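Local coordinates for putative NADH-flavin reductase (Streptococcus pneumoniae TIGR4, PDB 4R01), which probably works as an NADH-dependent flavin reductase, an oxidoreductase built on an NAD(P)-binding Rossmann fold, at residues S34-K37 against S42-K45; Q92-V97 against V192-K197; T147-A152 against A185-G190. All coordinates share one frame; numbering follows the deposited sequence.

Contact 1: S34-K37 against S42-K45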
loop_
_atom_site.group_PDB
_atom_site.type_symbol
_atom_site.label_atom_id
_atom_site.label_comp_id
_atom_site.label_asym_id
_atom_site.label_seq_id
_atom_site.Cartn_x
_atom_site.Cartn_y
_atom_site.Cartn_z
ATOM N N SER A 34 -27.981 -10.103 28.308
ATOM C CA SER A 34 -29.409 -10.006 28.018
ATOM C C SER A 34 -29.945 -11.337 27.496
ATOM O O SER A 34 -29.310 -12.376 27.669
ATOM C CB SER A 34 -29.683 -8.890 27.008
ATOM O OG SER A 34 -29.000 -9.125 25.790
ATOM N N GLU A 35 -31.113 -11.300 26.859
ATOM C CA GLU A 35 -31.743 -12.515 26.351
ATOM C C GLU A 35 -30.858 -13.204 25.315
ATOM O O GLU A 35 -30.215 -12.547 24.494
ATOM C CB GLU A 35 -33.115 -12.203 25.745
ATOM C CG GLU A 35 -33.943 -13.442 25.440
ATOM C CD GLU A 35 -35.031 -13.186 24.415
ATOM O OE1 GLU A 35 -35.102 -12.055 23.891
ATOM O OE2 GLU A 35 -35.814 -14.118 24.131
ATOM N N ASN A 36 -30.827 -14.530 25.365
ATOM C CA ASN A 36 -29.963 -15.301 24.484
ATOM C C ASN A 36 -30.488 -15.364 23.057
ATOM O O ASN A 36 -31.576 -15.882 22.806
ATOM C CB ASN A 36 -29.778 -16.716 25.031
ATOM C CG ASN A 36 -28.936 -17.587 24.119
ATOM O OD1 ASN A 36 -29.433 -18.535 23.510
ATOM N ND2 ASN A 36 -27.652 -17.257 24.007
ATOM N N LYS A 37 -29.704 -14.829 22.125
ATOM C CA LYS A 37 -30.048 -14.872 20.710
ATOM C C LYS A 37 -29.252 -15.962 20.000
ATOM O O LYS A 37 -29.541 -16.306 18.854
ATOM C CB LYS A 37 -29.793 -13.515 20.050
ATOM C CG LYS A 37 -30.383 -12.330 20.799
ATOM C CD LYS A 37 -31.905 -12.351 20.773
ATOM C CE LYS A 37 -32.455 -11.315 19.804
ATOM N NZ LYS A 37 -33.944 -11.306 19.783
ATOM N N SER A 42 -27.019 -24.022 27.155
ATOM C CA SER A 42 -27.321 -23.441 28.457
ATOM C C SER A 42 -26.851 -21.994 28.561
ATOM O O SER A 42 -25.824 -21.618 28.002
ATOM C CB SER A 42 -26.684 -24.276 29.566
ATOM O OG SER A 42 -26.885 -25.655 29.324
ATOM N N ILE A 43 -27.608 -21.187 29.294
ATOM C CA ILE A 43 -27.330 -19.763 29.387
ATOM C C ILE A 43 -27.075 -19.321 30.821
ATOM O O ILE A 43 -27.842 -19.638 31.733
ATOM C CB ILE A 43 -28.492 -18.928 28.807
ATOM C CG1 ILE A 43 -28.640 -19.190 27.306
ATOM C CG2 ILE A 43 -28.280 -17.445 29.071
ATOM C CD1 ILE A 43 -29.637 -20.274 26.959
ATOM N N ILE A 44 -25.980 -18.598 31.016
ATOM C CA ILE A 44 -25.730 -17.923 32.274
ATOM C C ILE A 44 -25.883 -16.427 32.048
ATOM O O ILE A 44 -24.987 -15.785 31.500
ATOM C CB ILE A 44 -24.326 -18.229 32.829
ATOM C CG1 ILE A 44 -24.100 -19.737 32.922
ATOM C CG2 ILE A 44 -24.128 -17.569 34.187
ATOM C CD1 ILE A 44 -22.714 -20.116 33.409
ATOM N N LYS A 45 -27.027 -15.873 32.435
ATOM C CA LYS A 45 -27.217 -14.435 32.325
ATOM C C LYS A 45 -26.593 -13.763 33.532
ATOM O O LYS A 45 -27.143 -13.790 34.630
ATOM C CB LYS A 45 -28.695 -14.061 32.206
ATOM C CG LYS A 45 -28.909 -12.558 32.070
ATOM C CD LYS A 45 -30.360 -12.203 31.804
ATOM C CE LYS A 45 -30.850 -12.800 30.497
ATOM N NZ LYS A 45 -32.240 -12.363 30.184
#
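N36 and I43 meet at one end of this surface contact, their side chains crossing at a slant between a loop and a short strand. The I43 branch that does the touching is CG1, which comes up against N36 CB at 3.5 Å, while CD1 at its end lies 4.0 Å from N36 CG. With N36 CG swung anti to the backbone nitrogen (chi1 177°), that carbon is carried out beside this ethyl arm, so CG1 packs against both CB and CG of the asparagine. Two residues on along the strand, K45 lies against the backbone of the loop. Its chain runs extended from the strand and then bends at chi3 (-62°), which lays CE beside S34 O at 3.2 Å; NZ ends 3.7 Å from E35 N. No hydrogen bond joins the two segments, and E35 OE1 is 6.9 Å from K45 NZ, so any attraction between these charges is probably modest. The side chain of N10 accepts a hydrogen bond from K37 N through OD1. I44 pairs through its backbone with A30 and V32, making 42-45 the outer parallel strand beside 27-32. In Rossmann folds the loop after the second strand, here 34-37, commonly lies near the adenosine ribose of the dinucleotide, and a sulfate about 4 Å from the S34 side chain, though probably from the crystallisation liquor, is consistent with an anion-accepting pocket.

Contact 2: Q92-V97 against V192-K197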
loop_
_atom_site.group_PDB
_atom_site.type_symbol
_atom_site.label_atom_id
_atom_site.label_comp_id
_atom_site.label_asym_id
_atom_site.label_seq_id
_atom_site.Cartn_x
_atom_site.Cartn_y
_atom_site.Cartn_z
ATOM N N GLN A 92 -6.363 -26.238 34.326
ATOM C CA GLN A 92 -5.799 -26.644 33.047
ATOM C C GLN A 92 -6.663 -26.123 31.893
ATOM O O GLN A 92 -6.321 -26.280 30.719
ATOM C CB GLN A 92 -5.654 -28.171 33.002
ATOM C CG GLN A 92 -4.964 -28.727 31.760
ATOM C CD GLN A 92 -4.822 -30.238 31.794
ATOM O OE1 GLN A 92 -5.812 -30.968 31.874
ATOM N NE2 GLN A 92 -3.584 -30.714 31.735
ATOM N N THR A 93 -7.769 -25.472 32.245
ATOM C CA THR A 93 -8.708 -24.927 31.267
ATOM C C THR A 93 -8.057 -23.937 30.298
ATOM O O THR A 93 -7.272 -23.078 30.703
ATOM C CB THR A 93 -9.886 -24.220 31.968
ATOM O OG1 THR A 93 -10.428 -25.079 32.979
ATOM C CG2 THR A 93 -10.978 -23.868 30.968
ATOM N N ARG A 94 -8.388 -24.071 29.015
ATOM C CA ARG A 94 -7.898 -23.155 27.990
ATOM C C ARG A 94 -8.725 -21.876 27.952
ATOM O O ARG A 94 -9.943 -21.907 28.120
ATOM C CB ARG A 94 -7.916 -23.826 26.615
ATOM C CG ARG A 94 -6.862 -24.904 26.433
ATOM C CD ARG A 94 -6.714 -25.285 24.970
ATOM N NE ARG A 94 -6.283 -24.155 24.148
ATOM C CZ ARG A 94 -6.112 -24.215 22.831
ATOM N NH1 ARG A 94 -6.334 -25.352 22.184
ATOM N NH2 ARG A 94 -5.720 -23.141 22.159
ATOM N N PHE A 95 -8.058 -20.751 27.733
ATOM C CA PHE A 95 -8.741 -19.467 27.663
ATOM C C PHE A 95 -8.404 -18.749 26.361
ATOM O O PHE A 95 -7.318 -18.189 26.213
ATOM C CB PHE A 95 -8.372 -18.602 28.871
ATOM C CG PHE A 95 -8.881 -17.191 28.788
ATOM C CD1 PHE A 95 -10.240 -16.931 28.724
ATOM C CD2 PHE A 95 -7.998 -16.124 28.794
ATOM C CE1 PHE A 95 -10.710 -15.632 28.652
ATOM C CE2 PHE A 95 -8.459 -14.824 28.726
ATOM C CZ PHE A 95 -9.818 -14.577 28.653
ATOM N N LEU A 96 -9.338 -18.780 25.415
ATOM C CA LEU A 96 -9.134 -18.161 24.111
ATOM C C LEU A 96 -9.750 -16.774 24.058
ATOM O O LEU A 96 -10.828 -16.543 24.602
ATOM C CB LEU A 96 -9.721 -19.030 22.996
ATOM C CG LEU A 96 -8.830 -20.132 22.417
ATOM C CD1 LEU A 96 -8.578 -21.233 23.435
ATOM C CD2 LEU A 96 -9.449 -20.697 21.150
ATOM N N VAL A 97 -9.058 -15.853 23.399
ATOM C CA VAL A 97 -9.541 -14.486 23.262
ATOM C C VAL A 97 -9.716 -14.110 21.799
ATOM O O VAL A 97 -8.808 -14.300 20.990
ATOM C CB VAL A 97 -8.580 -13.473 23.919
ATOM C CG1 VAL A 97 -9.115 -12.056 23.766
ATOM C CG2 VAL A 97 -8.370 -13.811 25.383
ATOM N N VAL A 192 -12.365 -22.630 16.310
ATOM C CA VAL A 192 -12.820 -23.916 16.838
ATOM C C VAL A 192 -11.841 -25.031 16.454
ATOM O O VAL A 192 -11.678 -26.007 17.190
ATOM C CB VAL A 192 -14.245 -24.260 16.340
ATOM C CG1 VAL A 192 -14.694 -25.615 16.866
ATOM C CG2 VAL A 192 -15.226 -23.188 16.778
ATOM N N ASP A 193 -11.180 -24.877 15.309
ATOM C CA ASP A 193 -10.140 -25.820 14.905
ATOM C C ASP A 193 -8.994 -25.812 15.910
ATOM O O ASP A 193 -8.437 -26.856 16.240
ATOM C CB ASP A 193 -9.610 -25.492 13.508
ATOM C CG ASP A 193 -10.584 -25.872 12.410
ATOM O OD1 ASP A 193 -11.581 -26.561 12.710
ATOM O OD2 ASP A 193 -10.346 -25.489 11.245
ATOM N N GLU A 194 -8.649 -24.624 16.394
ATOM C CA GLU A 194 -7.609 -24.480 17.405
ATOM C C GLU A 194 -8.083 -25.051 18.744
ATOM O O GLU A 194 -7.278 -25.380 19.612
ATOM C CB GLU A 194 -7.204 -23.006 17.540
ATOM C CG GLU A 194 -6.225 -22.701 18.668
ATOM C CD GLU A 194 -4.888 -23.399 18.498
ATOM O OE1 GLU A 194 -4.454 -23.590 17.341
ATOM O OE2 GLU A 194 -4.276 -23.766 19.524
ATOM N N LEU A 195 -9.396 -25.180 18.908
ATOM C CA LEU A 195 -9.951 -25.789 20.114
ATOM C C LEU A 195 -9.881 -27.306 20.028
ATOM O O LEU A 195 -9.485 -27.975 20.980
ATOM C CB LEU A 195 -11.395 -25.340 20.335
ATOM C CG LEU A 195 -11.549 -23.917 20.862
ATOM C CD1 LEU A 195 -13.011 -23.522 20.901
ATOM C CD2 LEU A 195 -10.924 -23.813 22.242
ATOM N N GLU A 196 -10.262 -27.840 18.875
ATOM C CA GLU A 196 -10.209 -29.277 18.638
ATOM C C GLU A 196 -8.776 -29.771 18.432
ATOM O O GLU A 196 -8.339 -30.744 19.058
ATOM C CB GLU A 196 -11.072 -29.634 17.423
ATOM C CG GLU A 196 -12.572 -29.496 17.649
ATOM C CD GLU A 196 -13.362 -29.663 16.365
ATOM O OE1 GLU A 196 -12.850 -30.329 15.442
ATOM O OE2 GLU A 196 -14.474 -29.102 16.261
ATOM N N LYS A 197 -8.045 -29.094 17.551
ATOM C CA LYS A 197 -6.683 -29.500 17.198
ATOM C C LYS A 197 -5.683 -28.402 17.589
ATOM O O LYS A 197 -5.098 -27.736 16.726
ATOM C CB LYS A 197 -6.598 -29.798 15.704
ATOM C CG LYS A 197 -7.873 -30.412 15.124
ATOM C CD LYS A 197 -7.724 -31.884 14.766
ATOM C CE LYS A 197 -7.426 -32.015 13.284
ATOM N NZ LYS A 197 -7.956 -33.262 12.679
#
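R94 reaches from its strand to the last turn of a helix and takes hold of E194 at two places, end-on through both terminal nitrogens. NH1 donates to the main-chain oxygen E194 O at 2.7 Å, and NH2 forms a salt bridge with E194 OE2 at 3.1 Å. Neither bond is straight (138° and 147° at the hydrogens), and both acceptors are tilted out of the guanidinium plane. The carboxylate uses the anti lone pair of OE2, with its plane turned 77° from that of the guanidinium, so this is not the flat, side-by-side pairing of an arginine with both carboxylate oxygens. A bend at chi2 brings the E194 carboxylate round to the arginine, whose own chain bends at chi3. Beside this polar grip, L96 and L195 meet through their methyl groups: L195 CD2 lies against both branches of L96, 3.6 Å from CD2 and 3.7 Å from CD1.

The strand and helix segments run nearly antiparallel, with their axes 10.7 Å apart at the closest, as helix 184-196 packs along the strands on one face of the largely parallel sheet of the Rossmann fold. Side chains alternate along the strand, so R94 and L96, two apart, both point to the helix, whereas F95 between them points away and meets the ring of F84.

Around this first shell, A61 and I63 of the neighbouring strand pack on L195. R94 NH2 also hydrogen-bonds to T147 OG1, and H200 ND1 bonds to E194 OE1, so each carboxylate oxygen has a partner. R24 of helix 12-24 forms salt bridges with D193 and E196 of the same turn.

Contact 3: T147-A152 against A185-G190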
loop_
_atom_site.group_PDB
_atom_site.type_symbol
_atom_site.label_atom_id
_atom_site.label_comp_id
_atom_site.label_asym_id
_atom_site.label_seq_id
_atom_site.Cartn_x
_atom_site.Cartn_y
_atom_site.Cartn_z
ATOM N N THR A 147 -4.702 -18.245 24.722
ATOM C CA THR A 147 -4.416 -18.166 23.297
ATOM C C THR A 147 -5.143 -16.972 22.688
ATOM O O THR A 147 -6.373 -16.947 22.621
ATOM C CB THR A 147 -4.815 -19.455 22.550
ATOM O OG1 THR A 147 -4.061 -20.559 23.064
ATOM C CG2 THR A 147 -4.533 -19.315 21.061
ATOM N N PHE A 148 -4.367 -15.981 22.261
ATOM C CA PHE A 148 -4.898 -14.784 21.623
ATOM C C PHE A 148 -5.107 -15.048 20.136
ATOM O O PHE A 148 -4.165 -15.398 19.426
ATOM C CB PHE A 148 -3.941 -13.607 21.826
ATOM C CG PHE A 148 -4.598 -12.258 21.729
ATOM C CD1 PHE A 148 -5.335 -11.756 22.792
ATOM C CD2 PHE A 148 -4.463 -11.486 20.586
ATOM C CE1 PHE A 148 -5.934 -10.514 22.715
ATOM C CE2 PHE A 148 -5.060 -10.239 20.502
ATOM C CZ PHE A 148 -5.795 -9.753 21.571
ATOM N N VAL A 149 -6.338 -14.887 19.662
ATOM C CA VAL A 149 -6.636 -15.188 18.268
ATOM C C VAL A 149 -6.932 -13.923 17.466
ATOM O O VAL A 149 -8.066 -13.452 17.419
ATOM C CB VAL A 149 -7.821 -16.157 18.146
ATOM C CG1 VAL A 149 -8.006 -16.586 16.701
ATOM C CG2 VAL A 149 -7.601 -17.365 19.037
ATOM N N SER A 150 -5.894 -13.380 16.838
ATOM C CA SER A 150 -6.033 -12.185 16.015
ATOM C C SER A 150 -6.752 -12.489 14.709
ATOM O O SER A 150 -6.433 -13.465 14.033
ATOM C CB SER A 150 -4.660 -11.574 15.722
ATOM O OG SER A 150 -4.156 -10.885 16.849
ATOM N N PRO A 151 -7.733 -11.651 14.351
ATOM C CA PRO A 151 -8.398 -11.767 13.054
ATOM C C PRO A 151 -7.586 -11.045 11.989
ATOM O O PRO A 151 -6.503 -10.537 12.293
ATOM C CB PRO A 151 -9.739 -11.076 13.291
ATOM C CG PRO A 151 -9.402 -9.995 14.271
ATOM C CD PRO A 151 -8.277 -10.534 15.143
ATOM N N ALA A 152 -8.099 -10.990 10.765
ATOM C CA ALA A 152 -7.426 -10.259 9.704
ATOM C C ALA A 152 -7.670 -8.764 9.869
ATOM O O ALA A 152 -8.447 -8.350 10.729
ATOM C CB ALA A 152 -7.900 -10.732 8.349
ATOM N N ALA A 185 -17.619 -15.922 10.020
ATOM C CA ALA A 185 -17.865 -17.354 9.864
ATOM C C ALA A 185 -16.564 -18.146 9.703
ATOM O O ALA A 185 -16.331 -19.117 10.423
ATOM C CB ALA A 185 -18.787 -17.603 8.681
ATOM N N ASP A 186 -15.719 -17.731 8.763
ATOM C CA ASP A 186 -14.441 -18.406 8.540
ATOM C C ASP A 186 -13.530 -18.311 9.765
ATOM O O ASP A 186 -12.789 -19.247 10.070
ATOM C CB ASP A 186 -13.735 -17.828 7.311
ATOM C CG ASP A 186 -14.333 -18.326 6.007
ATOM O OD1 ASP A 186 -14.801 -19.484 5.970
ATOM O OD2 ASP A 186 -14.335 -17.562 5.018
ATOM N N TYR A 187 -13.598 -17.182 10.465
ATOM C CA TYR A 187 -12.820 -16.972 11.683
ATOM C C TYR A 187 -13.242 -17.953 12.773
ATOM O O TYR A 187 -12.398 -18.525 13.465
ATOM C CB TYR A 187 -12.979 -15.530 12.171
ATOM C CG TYR A 187 -12.303 -15.221 13.488
ATOM C CD1 TYR A 187 -10.979 -14.805 13.532
ATOM C CD2 TYR A 187 -12.998 -15.322 14.689
ATOM C CE1 TYR A 187 -10.360 -14.513 14.736
ATOM C CE2 TYR A 187 -12.390 -15.035 15.893
ATOM C CZ TYR A 187 -11.073 -14.630 15.912
ATOM O OH TYR A 187 -10.470 -14.342 17.116
ATOM N N ALA A 188 -14.551 -18.144 12.920
ATOM C CA ALA A 188 -15.080 -19.091 13.897
ATOM C C ALA A 188 -14.578 -20.498 13.598
ATOM O O ALA A 188 -14.202 -21.237 14.506
ATOM C CB ALA A 188 -16.605 -19.060 13.908
ATOM N N ILE A 189 -14.568 -20.856 12.318
ATOM C CA ILE A 189 -14.072 -22.159 11.891
ATOM C C ILE A 189 -12.628 -22.362 12.342
ATOM O O ILE A 189 -12.286 -23.399 12.910
ATOM C CB ILE A 189 -14.163 -22.325 10.362
ATOM C CG1 ILE A 189 -15.626 -22.303 9.913
ATOM C CG2 ILE A 189 -13.493 -23.617 9.922
ATOM C CD1 ILE A 189 -15.814 -22.516 8.427
ATOM N N GLY A 190 -11.788 -21.361 12.100
ATOM C CA GLY A 190 -10.390 -21.435 12.481
ATOM C C GLY A 190 -10.197 -21.503 13.984
ATOM O O GLY A 190 -9.348 -22.244 14.479
#
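Y187 lays the CE1 side of its ring along the end of a β-strand, overlapping the side chains of V149 and P151. At the far end of the ring, OH donates to V149 O at 2.6 Å. That carbonyl oxygen lies at the ring edge, in its plane, although the hydroxyl itself is tilted 28° from the plane of the V149 carbonyl group. One methyl of the same valine fits beside the phenol: V149 CG1 is 3.4 Å from Y187 OH and 3.7 Å from Y187 CE1. Thus a single residue offers its backbone oxygen to the hydroxyl and its CG1 methyl to the same end of the ring, from OH to CE1. Nearer the helix, P151 CB packs 3.8 Å from Y187 CE1 and 3.9 Å from Y187 CD1. With CG anti to the backbone nitrogen (chi1 175°), the ring projects from helix 184-196 to the strand end.

Strand 145-150 is an inner parallel strand of the Rossmann-fold sheet, and Y187 meets it where the strand gives way to a loop at P151. The main chain of V149 also pairs with V97 of strand 94-98 and with G99 just beyond it, while its side chain touches L207 on the other flank.

V98 and L207 add further packing to the tyrosine, and the ring of F155 meets it edge-to-face. At the preceding position on the helix, D186 is fastened by hydrogen bonds to G163 N through OD1 and to T162 OG1 through OD2.

From the N terminus, contact 1 comes first and closes a short loop between strands 27-32 and 42-45, at the outer edge of the main sheet. It is complete before contact 2 begins at residues 92-97, and its centre lies about 22 Å from that of contact 2. Contact 2 spans the longest stretch of chain, its second half waiting until residues 192-197. Contact 3 opens and closes within that span, joining 147-152 to 185-190. Both later contacts therefore fasten helix 184-196 to neighbouring strands of the sheet, and they touch directly, since the adjacent strands 94-98 and 145-150 probably hydrogen-bond to each other.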